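Local coordinates for NikO protein (Streptomyces tendae, PDB 4FQD) that acts as an enolpyruvyl transferase essential in nikkomycin biosynthesis, probably moving the enolpyruvyl group of phosphoenolpyruvate onto a nucleotide-linked acceptor, at residues 227-233 with 252-257; 297-303 with 338-343; 31-37 with 55-61; 186-192 with 333-337. The protein carries 4 engineered substitutions. All blocks are in the same frame, centred on the assembly; numbering follows the deposited sequence.

Contact 1: residues 227-233 with 252-257; sequences VLRDLGA and SLHRPV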
loop_
_atom_site.group_PDB
_atom_site.type_symbol
_atom_site.label_atom_id
_atom_site.label_comp_id
_atom_site.label_asym_id
_atom_site.label_seq_id
_atom_site.Cartn_x
_atom_site.Cartn_y
_atom_site.Cartn_z
ATOM N N VAL A 227 -2.351 23.465 -23.177
ATOM C CA VAL A 227 -1.645 23.807 -24.408
ATOM C C VAL A 227 -2.532 23.590 -25.631
ATOM O O VAL A 227 -2.621 24.456 -26.504
ATOM C CB VAL A 227 -0.346 22.992 -24.560
ATOM C CG1 VAL A 227 0.269 23.218 -25.936
ATOM C CG2 VAL A 227 0.641 23.361 -23.464
ATOM N N LEU A 228 -3.191 22.437 -25.686
ATOM C CA LEU A 228 -4.104 22.125 -26.781
ATOM C C LEU A 228 -5.259 23.121 -26.848
ATOM O O LEU A 228 -5.663 23.538 -27.933
ATOM C CB LEU A 228 -4.644 20.700 -26.651
ATOM C CG LEU A 228 -3.694 19.584 -27.088
ATOM C CD1 LEU A 228 -4.327 18.219 -26.863
ATOM C CD2 LEU A 228 -3.298 19.761 -28.548
ATOM N N ARG A 229 -5.781 23.493 -25.684
ATOM C CA ARG A 229 -6.845 24.489 -25.602
ATOM C C ARG A 229 -6.395 25.826 -26.179
ATOM O O ARG A 229 -7.126 26.459 -26.940
ATOM C CB ARG A 229 -7.297 24.678 -24.151
ATOM C CG ARG A 229 -8.250 23.607 -23.643
ATOM C CD ARG A 229 -8.535 23.784 -22.158
ATOM N NE ARG A 229 -9.560 22.861 -21.678
ATOM C CZ ARG A 229 -9.874 22.695 -20.397
ATOM N NH1 ARG A 229 -9.237 23.385 -19.460
ATOM N NH2 ARG A 229 -10.820 21.834 -20.049
ATOM N N ASP A 230 -5.189 26.248 -25.813
ATOM C CA ASP A 230 -4.647 27.518 -26.280
ATOM C C ASP A 230 -4.309 27.476 -27.768
ATOM O O ASP A 230 -4.302 28.508 -28.436
ATOM C CB ASP A 230 -3.410 27.908 -25.466
ATOM C CG ASP A 230 -3.720 28.122 -23.997
ATOM O OD1 ASP A 230 -4.915 28.241 -23.651
ATOM O OD2 ASP A 230 -2.769 28.176 -23.187
ATOM N N LEU A 231 -4.030 26.280 -28.281
ATOM C CA LEU A 231 -3.756 26.103 -29.704
ATOM C C LEU A 231 -5.018 26.313 -30.535
ATOM O O LEU A 231 -4.954 26.789 -31.669
ATOM C CB LEU A 231 -3.172 24.714 -29.979
ATOM C CG LEU A 231 -1.699 24.493 -29.631
ATOM C CD1 LEU A 231 -1.316 23.034 -29.817
ATOM C CD2 LEU A 231 -0.810 25.391 -30.477
ATOM N N GLY A 232 -6.165 25.954 -29.966
ATOM C CA GLY A 232 -7.436 26.139 -30.640
ATOM C C GLY A 232 -8.396 24.985 -30.437
ATOM O O GLY A 232 -9.546 25.044 -30.871
ATOM N N ALA A 233 -7.928 23.930 -29.779
ATOM C CA ALA A 233 -8.765 22.761 -29.524
ATOM C C ALA A 233 -9.836 23.051 -28.476
ATOM O O ALA A 233 -9.675 23.934 -27.630
ATOM C CB ALA A 233 -7.910 21.575 -29.098
ATOM N N SER A 252 -7.463 23.268 -36.959
ATOM C CA SER A 252 -8.053 24.084 -35.904
ATOM C C SER A 252 -7.005 24.530 -34.889
ATOM O O SER A 252 -7.279 25.361 -34.024
ATOM C CB SER A 252 -9.168 23.317 -35.195
ATOM O OG SER A 252 -8.670 22.138 -34.588
ATOM N N LEU A 253 -5.804 23.970 -35.001
ATOM C CA LEU A 253 -4.720 24.286 -34.080
ATOM C C LEU A 253 -3.738 25.261 -34.724
ATOM O O LEU A 253 -2.678 24.862 -35.206
ATOM C CB LEU A 253 -3.999 23.004 -33.663
ATOM C CG LEU A 253 -4.920 21.877 -33.188
ATOM C CD1 LEU A 253 -4.137 20.600 -32.939
ATOM C CD2 LEU A 253 -5.681 22.295 -31.940
ATOM N N HIS A 254 -4.095 26.541 -34.723
ATOM C CA HIS A 254 -3.311 27.553 -35.423
ATOM C C HIS A 254 -3.103 28.815 -34.593
ATOM O O HIS A 254 -2.723 29.857 -35.124
ATOM C CB HIS A 254 -3.989 27.921 -36.744
ATOM C CG HIS A 254 -5.379 28.449 -36.581
ATOM N ND1 HIS A 254 -6.500 27.674 -36.802
ATOM C CD2 HIS A 254 -5.834 29.669 -36.213
ATOM C CE1 HIS A 254 -7.582 28.398 -36.581
ATOM N NE2 HIS A 254 -7.206 29.613 -36.221
ATOM N N ARG A 255 -3.351 28.720 -33.291
ATOM C CA ARG A 255 -3.183 29.865 -32.401
ATOM C C ARG A 255 -1.875 29.786 -31.620
ATOM O O ARG A 255 -1.591 28.774 -30.979
ATOM C CB ARG A 255 -4.369 29.973 -31.442
ATOM C CG ARG A 255 -5.661 30.412 -32.110
ATOM C CD ARG A 255 -6.873 29.954 -31.320
ATOM N NE ARG A 255 -6.778 30.314 -29.909
ATOM C CZ ARG A 255 -7.657 29.942 -28.984
ATOM N NH1 ARG A 255 -7.494 30.313 -27.724
ATOM N NH2 ARG A 255 -8.699 29.196 -29.320
ATOM N N PRO A 256 -1.070 30.860 -31.680
ATOM C CA PRO A 256 0.213 30.963 -30.972
ATOM C C PRO A 256 0.045 30.802 -29.463
ATOM O O PRO A 256 -0.931 31.295 -28.898
ATOM C CB PRO A 256 0.678 32.385 -31.299
ATOM C CG PRO A 256 -0.003 32.720 -32.580
ATOM C CD PRO A 256 -1.341 32.053 -32.502
ATOM N N VAL A 257 0.989 30.118 -28.822
ATOM C CA VAL A 257 0.871 29.806 -27.402
ATOM C C VAL A 257 2.113 30.183 -26.598
ATOM O O VAL A 257 3.239 29.874 -26.988
ATOM C CB VAL A 257 0.578 28.303 -27.183
ATOM C CG1 VAL A 257 0.510 27.980 -25.696
ATOM C CG2 VAL A 257 -0.713 27.904 -27.877
#

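Contact 2: residues 297-303 with 338-343; sequences LAPEFDL and GVFSDS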
loop_
_atom_site.group_PDB
_atom_site.type_symbol
_atom_site.label_atom_id
_atom_site.label_comp_id
_atom_site.label_asym_id
_atom_site.label_seq_id
_atom_site.Cartn_x
_atom_site.Cartn_y
_atom_site.Cartn_z
ATOM N N LEU A 297 2.307 17.258 -6.079
ATOM C CA LEU A 297 3.024 16.280 -5.271
ATOM C C LEU A 297 2.334 16.059 -3.929
ATOM O O LEU A 297 2.975 15.679 -2.951
ATOM C CB LEU A 297 4.468 16.733 -5.047
ATOM C CG LEU A 297 5.391 16.695 -6.266
ATOM C CD1 LEU A 297 6.662 17.483 -5.997
ATOM C CD2 LEU A 297 5.719 15.256 -6.641
ATOM N N ALA A 298 1.027 16.303 -3.894
ATOM C CA ALA A 298 0.221 16.102 -2.687
ATOM C C ALA A 298 0.343 14.709 -2.041
ATOM O O ALA A 298 0.419 14.614 -0.816
ATOM C CB ALA A 298 -1.246 16.458 -2.945
ATOM N N PRO A 299 0.347 13.628 -2.851
ATOM C CA PRO A 299 0.578 12.320 -2.225
ATOM C C PRO A 299 1.957 12.232 -1.574
ATOM O O PRO A 299 2.084 11.677 -0.482
ATOM C CB PRO A 299 0.496 11.350 -3.406
ATOM C CG PRO A 299 -0.365 12.038 -4.396
ATOM C CD PRO A 299 -0.020 13.490 -4.273
ATOM N N GLU A 300 2.969 12.778 -2.241
ATOM C CA GLU A 300 4.324 12.799 -1.700
ATOM C C GLU A 300 4.410 13.630 -0.424
ATOM O O GLU A 300 5.067 13.235 0.539
ATOM C CB GLU A 300 5.315 13.336 -2.736
ATOM C CG GLU A 300 5.764 12.320 -3.776
ATOM C CD GLU A 300 4.760 12.131 -4.896
ATOM O OE1 GLU A 300 3.690 12.775 -4.859
ATOM O OE2 GLU A 300 5.046 11.339 -5.820
ATOM N N PHE A 301 3.744 14.781 -0.421
ATOM C CA PHE A 301 3.787 15.685 0.725
ATOM C C PHE A 301 3.004 15.158 1.923
ATOM O O PHE A 301 3.311 15.491 3.068
ATOM C CB PHE A 301 3.306 17.084 0.333
ATOM C CG PHE A 301 4.403 17.980 -0.161
ATOM C CD1 PHE A 301 4.912 17.834 -1.441
ATOM C CD2 PHE A 301 4.935 18.963 0.658
ATOM C CE1 PHE A 301 5.926 18.655 -1.897
ATOM C CE2 PHE A 301 5.948 19.787 0.208
ATOM C CZ PHE A 301 6.444 19.633 -1.071
ATOM N N ASP A 302 1.994 14.337 1.660
ATOM C CA ASP A 302 1.253 13.694 2.735
ATOM C C ASP A 302 2.158 12.694 3.445
ATOM O O ASP A 302 2.079 12.523 4.661
ATOM C CB ASP A 302 0.004 12.995 2.198
ATOM C CG ASP A 302 -0.734 12.218 3.269
ATOM O OD1 ASP A 302 -1.290 12.853 4.190
ATOM O OD2 ASP A 302 -0.761 10.971 3.192
ATOM N N LEU A 303 3.023 12.043 2.674
ATOM C CA LEU A 303 4.005 11.123 3.233
ATOM C C LEU A 303 5.056 11.872 4.040
ATOM O O LEU A 303 5.415 11.454 5.139
ATOM C CB LEU A 303 4.676 10.314 2.124
ATOM C CG LEU A 303 3.835 9.208 1.491
ATOM C CD1 LEU A 303 4.610 8.539 0.372
ATOM C CD2 LEU A 303 3.420 8.190 2.541
ATOM N N GLY A 338 -1.503 8.485 -7.376
ATOM C CA GLY A 338 -0.923 8.670 -6.061
ATOM C C GLY A 338 0.529 9.095 -6.148
ATOM O O GLY A 338 0.889 9.943 -6.964
ATOM N N VAL A 339 1.364 8.499 -5.303
ATOM C CA VAL A 339 2.788 8.809 -5.279
ATOM C C VAL A 339 3.467 8.375 -6.573
ATOM O O VAL A 339 3.259 7.257 -7.046
ATOM C CB VAL A 339 3.485 8.123 -4.089
ATOM C CG1 VAL A 339 4.969 8.458 -4.073
ATOM C CG2 VAL A 339 2.827 8.539 -2.787
ATOM N N PHE A 340 4.272 9.267 -7.143
ATOM C CA PHE A 340 5.025 8.961 -8.353
ATOM C C PHE A 340 5.977 7.791 -8.140
ATOM O O PHE A 340 6.449 7.553 -7.029
ATOM C CB PHE A 340 5.820 10.182 -8.820
ATOM C CG PHE A 340 5.026 11.140 -9.655
ATOM C CD1 PHE A 340 4.704 10.830 -10.967
ATOM C CD2 PHE A 340 4.616 12.358 -9.138
ATOM C CE1 PHE A 340 3.978 11.711 -11.742
ATOM C CE2 PHE A 340 3.890 13.242 -9.909
ATOM C CZ PHE A 340 3.572 12.920 -11.214
ATOM N N SER A 341 6.257 7.067 -9.215
ATOM C CA SER A 341 7.181 5.947 -9.158
ATOM C C SER A 341 8.612 6.454 -9.007
ATOM O O SER A 341 9.459 5.794 -8.407
ATOM C CB SER A 341 7.048 5.094 -10.419
ATOM O OG SER A 341 7.668 3.833 -10.248
ATOM N N ASP A 342 8.869 7.639 -9.552
ATOM C CA ASP A 342 10.195 8.245 -9.497
ATOM C C ASP A 342 10.494 8.854 -8.130
ATOM O O ASP A 342 11.650 9.113 -7.798
ATOM C CB ASP A 342 10.340 9.314 -10.582
ATOM C CG ASP A 342 10.385 8.726 -11.977
ATOM O OD1 ASP A 342 10.957 7.629 -12.140
ATOM O OD2 ASP A 342 9.849 9.360 -12.911
ATOM N N SER A 343 9.447 9.084 -7.344
ATOM C CA SER A 343 9.600 9.691 -6.025
ATOM C C SER A 343 9.984 8.651 -4.977
ATOM O O SER A 343 10.625 8.969 -3.975
ATOM C CB SER A 343 8.307 10.398 -5.611
ATOM O OG SER A 343 7.959 11.412 -6.538
#

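Contact 3: residues 31-37 with 55-61; sequences SGFKHSL and NCPDIVE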
loop_
_atom_site.group_PDB
_atom_site.type_symbol
_atom_site.label_atom_id
_atom_site.label_comp_id
_atom_site.label_asym_id
_atom_site.label_seq_id
_atom_site.Cartn_x
_atom_site.Cartn_y
_atom_site.Cartn_z
ATOM N N SER A 31 14.388 23.331 -12.633
ATOM C CA SER A 31 14.093 23.463 -14.053
ATOM C C SER A 31 12.679 22.963 -14.317
ATOM O O SER A 31 12.062 22.343 -13.449
ATOM C CB SER A 31 15.103 22.682 -14.892
ATOM O OG SER A 31 16.406 23.224 -14.757
ATOM N N GLY A 32 12.169 23.236 -15.513
ATOM C CA GLY A 32 10.818 22.845 -15.873
ATOM C C GLY A 32 10.623 21.344 -15.926
ATOM O O GLY A 32 11.585 20.587 -16.067
ATOM N N PHE A 33 9.369 20.918 -15.812
ATOM C CA PHE A 33 9.026 19.502 -15.826
ATOM C C PHE A 33 9.377 18.869 -17.168
ATOM O O PHE A 33 8.883 19.285 -18.216
ATOM C CB PHE A 33 7.536 19.311 -15.531
ATOM C CG PHE A 33 7.173 17.921 -15.082
ATOM C CD1 PHE A 33 8.151 17.023 -14.684
ATOM C CD2 PHE A 33 5.848 17.513 -15.062
ATOM C CE1 PHE A 33 7.813 15.745 -14.271
ATOM C CE2 PHE A 33 5.504 16.238 -14.651
ATOM C CZ PHE A 33 6.486 15.353 -14.255
ATOM N N LYS A 34 10.244 17.863 -17.114
ATOM C CA LYS A 34 10.666 17.115 -18.292
ATOM C C LYS A 34 9.486 16.504 -19.041
ATOM O O LYS A 34 9.424 16.553 -20.270
ATOM C CB LYS A 34 11.632 16.008 -17.872
ATOM C CG LYS A 34 11.804 14.906 -18.898
ATOM C CD LYS A 34 12.624 13.761 -18.333
ATOM C CE LYS A 34 12.711 12.611 -19.320
ATOM N NZ LYS A 34 13.491 11.469 -18.771
ATOM N N HIS A 35 8.551 15.931 -18.292
ATOM C CA HIS A 35 7.416 15.237 -18.890
ATOM C C HIS A 35 6.387 16.203 -19.479
ATOM O O HIS A 35 5.735 15.889 -20.475
ATOM C CB HIS A 35 6.776 14.293 -17.871
ATOM C CG HIS A 35 7.694 13.208 -17.400
ATOM N ND1 HIS A 35 7.889 12.923 -16.064
ATOM C CD2 HIS A 35 8.475 12.340 -18.085
ATOM C CE1 HIS A 35 8.750 11.929 -15.949
ATOM N NE2 HIS A 35 9.121 11.555 -17.161
ATOM N N SER A 36 6.250 17.376 -18.868
ATOM C CA SER A 36 5.369 18.412 -19.399
ATOM C C SER A 36 5.956 19.001 -20.675
ATOM O O SER A 36 5.226 19.385 -21.589
ATOM C CB SER A 36 5.147 19.522 -18.372
ATOM O OG SER A 36 4.334 19.073 -17.305
ATOM N N LEU A 37 7.282 19.076 -20.719
ATOM C CA LEU A 37 7.987 19.544 -21.904
ATOM C C LEU A 37 7.684 18.646 -23.096
ATOM O O LEU A 37 7.423 19.129 -24.196
ATOM C CB LEU A 37 9.492 19.575 -21.643
ATOM C CG LEU A 37 10.388 19.743 -22.869
ATOM C CD1 LEU A 37 10.117 21.063 -23.569
ATOM C CD2 LEU A 37 11.844 19.641 -22.467
ATOM N N ASN A 55 10.665 28.538 -18.915
ATOM C CA ASN A 55 11.121 27.620 -17.876
ATOM C C ASN A 55 11.379 26.231 -18.453
ATOM O O ASN A 55 10.962 25.221 -17.889
ATOM C CB ASN A 55 10.117 27.552 -16.718
ATOM C CG ASN A 55 10.683 26.861 -15.489
ATOM O OD1 ASN A 55 11.878 26.950 -15.208
ATOM N ND2 ASN A 55 9.825 26.159 -14.758
ATOM N N CYS A 56 12.053 26.194 -19.597
ATOM C CA CYS A 56 12.359 24.932 -20.257
ATOM C C CYS A 56 13.686 24.375 -19.761
ATOM O O CYS A 56 14.701 25.072 -19.774
ATOM C CB CYS A 56 12.391 25.109 -21.776
ATOM S SG CYS A 56 12.756 23.593 -22.692
ATOM N N PRO A 57 13.681 23.110 -19.318
ATOM C CA PRO A 57 14.887 22.470 -18.785
ATOM C C PRO A 57 15.930 22.224 -19.871
ATOM O O PRO A 57 15.584 21.855 -20.993
ATOM C CB PRO A 57 14.362 21.137 -18.244
ATOM C CG PRO A 57 13.145 20.857 -19.055
ATOM C CD PRO A 57 12.525 22.197 -19.328
ATOM N N ASP A 58 17.196 22.439 -19.532
ATOM C CA ASP A 58 18.291 22.192 -20.459
ATOM C C ASP A 58 18.786 20.758 -20.309
ATOM O O ASP A 58 19.834 20.508 -19.712
ATOM C CB ASP A 58 19.430 23.182 -20.214
ATOM C CG ASP A 58 20.550 23.045 -21.227
ATOM O OD1 ASP A 58 20.294 22.532 -22.337
ATOM O OD2 ASP A 58 21.687 23.458 -20.913
ATOM N N ILE A 59 18.018 19.817 -20.848
ATOM C CA ILE A 59 18.351 18.402 -20.746
ATOM C C ILE A 59 18.426 17.749 -22.121
ATOM O O ILE A 59 18.334 18.426 -23.146
ATOM C CB ILE A 59 17.328 17.648 -19.876
ATOM C CG1 ILE A 59 15.910 17.875 -20.404
ATOM C CG2 ILE A 59 17.431 18.097 -18.427
ATOM C CD1 ILE A 59 14.836 17.190 -19.586
ATOM N N VAL A 60 18.593 16.431 -22.132
ATOM C CA VAL A 60 18.728 15.676 -23.374
ATOM C C VAL A 60 17.481 15.786 -24.245
ATOM O O VAL A 60 17.578 15.985 -25.458
ATOM C CB VAL A 60 19.024 14.187 -23.094
ATOM C CG1 VAL A 60 19.103 13.402 -24.394
ATOM C CG2 VAL A 60 20.313 14.044 -22.297
ATOM N N GLU A 61 16.314 15.661 -23.617
ATOM C CA GLU A 61 15.035 15.719 -24.321
ATOM C C GLU A 61 14.886 17.001 -25.139
ATOM O O GLU A 61 14.458 16.962 -26.290
ATOM C CB GLU A 61 13.874 15.598 -23.329
ATOM C CG GLU A 61 13.795 14.259 -22.610
ATOM C CD GLU A 61 13.140 13.181 -23.451
ATOM O OE1 GLU A 61 12.396 13.530 -24.389
ATOM O OE2 GLU A 61 13.367 11.984 -23.176
HETATM O O HOH W 1 13.747 25.610 -16.348
#

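Contact 4: residues 186-192 with 333-337; sequences LMSGPCY and TAMSR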
loop_
_atom_site.group_PDB
_atom_site.type_symbol
_atom_site.label_atom_id
_atom_site.label_comp_id
_atom_site.label_asym_id
_atom_site.label_seq_id
_atom_site.Cartn_x
_atom_site.Cartn_y
_atom_site.Cartn_z
ATOM N N LEU A 186 -7.506 0.354 -8.491
ATOM C CA LEU A 186 -6.447 1.252 -8.055
ATOM C C LEU A 186 -6.207 2.334 -9.103
ATOM O O LEU A 186 -5.627 3.381 -8.805
ATOM C CB LEU A 186 -5.158 0.468 -7.804
ATOM C CG LEU A 186 -4.103 1.140 -6.923
ATOM C CD1 LEU A 186 -4.591 1.226 -5.484
ATOM C CD2 LEU A 186 -2.778 0.397 -7.001
ATOM N N MET A 187 -6.669 2.070 -10.324
ATOM C CA MET A 187 -6.450 2.955 -11.467
ATOM C C MET A 187 -4.966 3.231 -11.669
ATOM O O MET A 187 -4.538 4.384 -11.706
ATOM C CB MET A 187 -7.219 4.269 -11.307
ATOM C CG MET A 187 -8.724 4.105 -11.207
ATOM S SD MET A 187 -9.579 5.690 -11.285
ATOM C CE MET A 187 -11.285 5.164 -11.188
ATOM N N SER A 188 -4.185 2.163 -11.793
ATOM C CA SER A 188 -2.738 2.290 -11.922
ATOM C C SER A 188 -2.176 1.305 -12.940
ATOM O O SER A 188 -2.667 0.184 -13.077
ATOM C CB SER A 188 -2.063 2.088 -10.563
ATOM O OG SER A 188 -0.659 2.242 -10.662
ATOM N N GLY A 189 -1.140 1.733 -13.653
ATOM C CA GLY A 189 -0.502 0.894 -14.648
ATOM C C GLY A 189 0.565 1.637 -15.428
ATOM O O GLY A 189 0.552 2.866 -15.488
ATOM N N PRO A 190 1.496 0.890 -16.036
ATOM C CA PRO A 190 2.589 1.484 -16.814
ATOM C C PRO A 190 2.124 2.035 -18.163
ATOM O O PRO A 190 2.831 2.842 -18.767
ATOM C CB PRO A 190 3.541 0.305 -17.022
ATOM C CG PRO A 190 2.652 -0.890 -17.007
ATOM C CD PRO A 190 1.569 -0.582 -16.011
ATOM N N CYS A 191 0.947 1.609 -18.616
ATOM C CA CYS A 191 0.411 2.031 -19.908
ATOM C C CYS A 191 -0.635 3.139 -19.747
ATOM O O CYS A 191 -1.150 3.673 -20.729
ATOM C CB CYS A 191 -0.194 0.830 -20.646
ATOM S SG CYS A 191 0.948 -0.563 -20.892
ATOM N N TYR A 192 -0.935 3.485 -18.499
ATOM C CA TYR A 192 -1.999 4.434 -18.193
ATOM C C TYR A 192 -1.702 5.825 -18.749
ATOM O O TYR A 192 -2.429 6.323 -19.609
ATOM C CB TYR A 192 -2.225 4.497 -16.679
ATOM C CG TYR A 192 -3.489 5.212 -16.248
ATOM C CD1 TYR A 192 -4.466 5.577 -17.169
ATOM C CD2 TYR A 192 -3.700 5.529 -14.914
ATOM C CE1 TYR A 192 -5.615 6.235 -16.768
ATOM C CE2 TYR A 192 -4.841 6.185 -14.505
ATOM C CZ TYR A 192 -5.795 6.536 -15.433
ATOM O OH TYR A 192 -6.933 7.188 -15.017
ATOM N N THR A 333 1.845 2.992 -1.397
ATOM C CA THR A 333 1.931 2.382 -2.713
ATOM C C THR A 333 2.110 3.445 -3.788
ATOM O O THR A 333 1.275 4.337 -3.936
ATOM C CB THR A 333 0.671 1.557 -3.030
ATOM O OG1 THR A 333 0.535 0.500 -2.071
ATOM C CG2 THR A 333 0.763 0.961 -4.422
ATOM N N ALA A 334 3.207 3.355 -4.530
ATOM C CA ALA A 334 3.429 4.245 -5.662
ATOM C C ALA A 334 2.468 3.874 -6.786
ATOM O O ALA A 334 2.548 2.781 -7.345
ATOM C CB ALA A 334 4.868 4.156 -6.136
ATOM N N MET A 335 1.558 4.787 -7.109
ATOM C CA MET A 335 0.529 4.512 -8.106
ATOM C C MET A 335 0.275 5.711 -9.015
ATOM O O MET A 335 0.742 6.818 -8.747
ATOM C CB MET A 335 -0.769 4.081 -7.420
ATOM C CG MET A 335 -1.278 5.079 -6.397
ATOM S SD MET A 335 -2.725 4.495 -5.498
ATOM C CE MET A 335 -3.112 5.943 -4.517
ATOM N N SER A 336 -0.471 5.476 -10.091
ATOM C CA SER A 336 -0.738 6.501 -11.094
ATOM C C SER A 336 -1.488 7.700 -10.519
ATOM O O SER A 336 -1.157 8.849 -10.813
ATOM C CB SER A 336 -1.521 5.905 -12.266
ATOM O OG SER A 336 -0.801 4.845 -12.874
ATOM N N ARG A 337 -2.499 7.429 -9.699
ATOM C CA ARG A 337 -3.251 8.496 -9.050
ATOM C C ARG A 337 -2.796 8.684 -7.608
ATOM O O ARG A 337 -3.594 9.002 -6.728
ATOM C CB ARG A 337 -4.753 8.217 -9.109
ATOM C CG ARG A 337 -5.313 8.200 -10.518
ATOM C CD ARG A 337 -6.822 8.327 -10.510
ATOM N NE ARG A 337 -7.357 8.501 -11.856
ATOM C CZ ARG A 337 -8.606 8.863 -12.120
ATOM N NH1 ARG A 337 -9.454 9.094 -11.127
ATOM N NH2 ARG A 337 -9.007 8.999 -13.377
HETATM O O HOH W 2 -3.563 5.032 -8.823
#

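Contact 1: residues 227-233 with 252-257
The last turn of helix 219-231 meets the incoming loop through a backbone bond from Arg255 N to Leu231 O, 3.0 Å long with an N-H...O angle of 149°. The same carbonyl oxygen also takes a CA-H...O contact from Leu253. The helix ends in the manner of a Schellman motif: Gly232 turns to a phi of 140°, and Ala233 N folds back 2.9 Å to Leu228 O. Without a side chain, Gly232 presses its CA to 3.5 Å from Ser252 O. In the beta/alpha inverse barrel this ties a helix packed on helix 34-44 to the linker between two sheets, since strand 242-248 belongs to one and strand 257-260, beside 50-54, to the next. Four apolar side chains line the seam. Leu253 CD2 reaches the turn at Ala233, 3.7 Å from its CB, with Leu231 CB also against it. Leu231 and Val257 run nearly perpendicular, Leu231 CD2 lying 3.6 Å from Val257 CG2, the branch that also touches Asp230 CB. Arg255 bends at chi3 (51°), which lays one face of its guanidinium over the carbonyl oxygens of Asp230 and Arg229. Arg255 NE stands 3.4 Å from Asp230 O, but at too poor an angle for a hydrogen bond. The Arg255 aliphatic stem covers the helix end, CB lying 3.3 Å from Asp230 O.

Contact 2: residues 297-303 with 338-343
Glu300 reaches from the first turn of helix 298-307 into the loop 338-343, and a single carboxylate oxygen does the work. OE2 accepts a short bond of 2.6 Å from Phe340 N (N-H...O angle 156°) on its syn side and one of 3.0 Å from Ser343 OG on its anti side. Both donors are tilted out of the carboxylate plane, and they come from opposite faces of it. The bend at chi2 (81°) turns the acid across to the loop instead of straight out along the chain. Phe340 N and Ser343 OG are thus both satisfied, while the loop carbonyl Gly338 O is taken by Lys218 NZ, and Lys218 also makes a cation-pi contact with the Phe340 ring. Apolar groups close around the acid: Val339 CG1 lies 3.4 Å from Glu300 OE2, and Leu297 CD2 comes to the edge of the Phe340 ring, 4.0 Å from its CD2. The second branch of Val339, CG2, meets Leu303 CD1 tip to tip at 3.6 Å and rests 3.7 Å from Pro299 CB. The loop, between strand 331-334 and helix 344-351, is thereby fixed to the start of helix 298-307. Buried, and gripped by an N-H and a hydroxyl, Glu300 is probably kept as the carboxylate.

Contact 3: residues 31-37 with 55-61
Leu37 and Pro57 lie alongside each other, pointing opposite ways, with Leu37 CD2 3.8 Å from Pro57 CG. With CG anti to the backbone N (chi1 167°), Leu37 points out of helix 34-44 at the loop, and its other branch, CD1, meets Cys56 SG; Phe85 and Thr62 cover the same pair of side chains. One turn earlier Lys34 runs fully extended along the start of helix 60-71. Ile59 comes across it almost squarely, putting CD1 3.8 Å from Lys34 CB, whereas Glu61 meets it obliquely through CG, 3.8 Å from Lys34 CE. The charged ends do not close: Lys34 NZ is 4.4 Å from Glu61 OE2, beyond a salt bridge, and bonds instead to Arg436 O. At the far end of the contact the chains come close at Gly32, whose CA approaches Asn55 O to 3.1 Å in a CA-H...O contact. Water 1 spans the gap beside it, accepting from Gly32 N at 3.0 Å and donating to Asn55 OD1 at 2.6 Å, while Asn55 ND2 turns to Leu261 O. The two loops that lead into helices 34-44 and 60-71 of the inverse barrel are thus joined by apolar contacts and a water. Lys34 is held by its aliphatic stem here and by Arg436 O at its tip, and a sulfate about 5 Å from its side chain, though probably from the crystallisation liquor, is consistent with an anion pocket.

Contact 4: residues 186-192 with 333-337
Two lobes of the inverse-barrel enzyme meet here: Met187 and Ser188, paired against Asn183 in a G1 beta bulge, face the loop that follows strand 331-334. Two serines knit the loops together. Ser336 N donates to Ser188 OG (3.3 Å), and Gly189 N returns a bond of 3.2 Å to Ser336 OG with an N-H...O angle of 158°. Ser188 OG is held again by Ala363 O. Ser336 CB sits at the edge of the Tyr192 ring, 3.4 Å from CD2. Beyond it Arg337 stretches out so that the guanidinium and ring planes are only 14° apart; NH2 donates to Tyr192 OH (3.2 Å), which lies 22° out of the guanidinium plane, NE adds a weak bond, and Glu241 provides NH2 with a salt bridge. Tyr192 OH is also bonded to His214 O. Leu186 runs roughly perpendicular to Met335, CD1 to SD at 3.8 Å, and the second subunit packs here, its Tyr359 on Met335 and its Arg390 on Met187. Water 2 bridges Leu186 O and Arg337 N, 2.6 and 2.8 Å away. Met187 SD sits over one guanidinium face of Arg337, 3.3 Å above its plane and over the centre.

Overall arrangement
Along the chain contact 3 closes first; contact 4 then opens, holding contact 1 within its span, and contact 2 alternates with it. Contacts 2 and 4 are neighbours, their centres 12 Å apart, because the chain leaving strand 331-334 passes through 333-337 straight into 338-343; Ala334 CB packs on Val339 O. Contact 3 touches contact 2 through His35 and Asp342, with centres 20 Å apart. Contact 1 lies outermost, 31 Å between centres from contact 2, yet its helix packs on helix 34-44, which carries part of contact 3, through Val227 and Leu228. The contacts thus run from the outer edge of one lobe through the middle to the subunit interface beside contact 4.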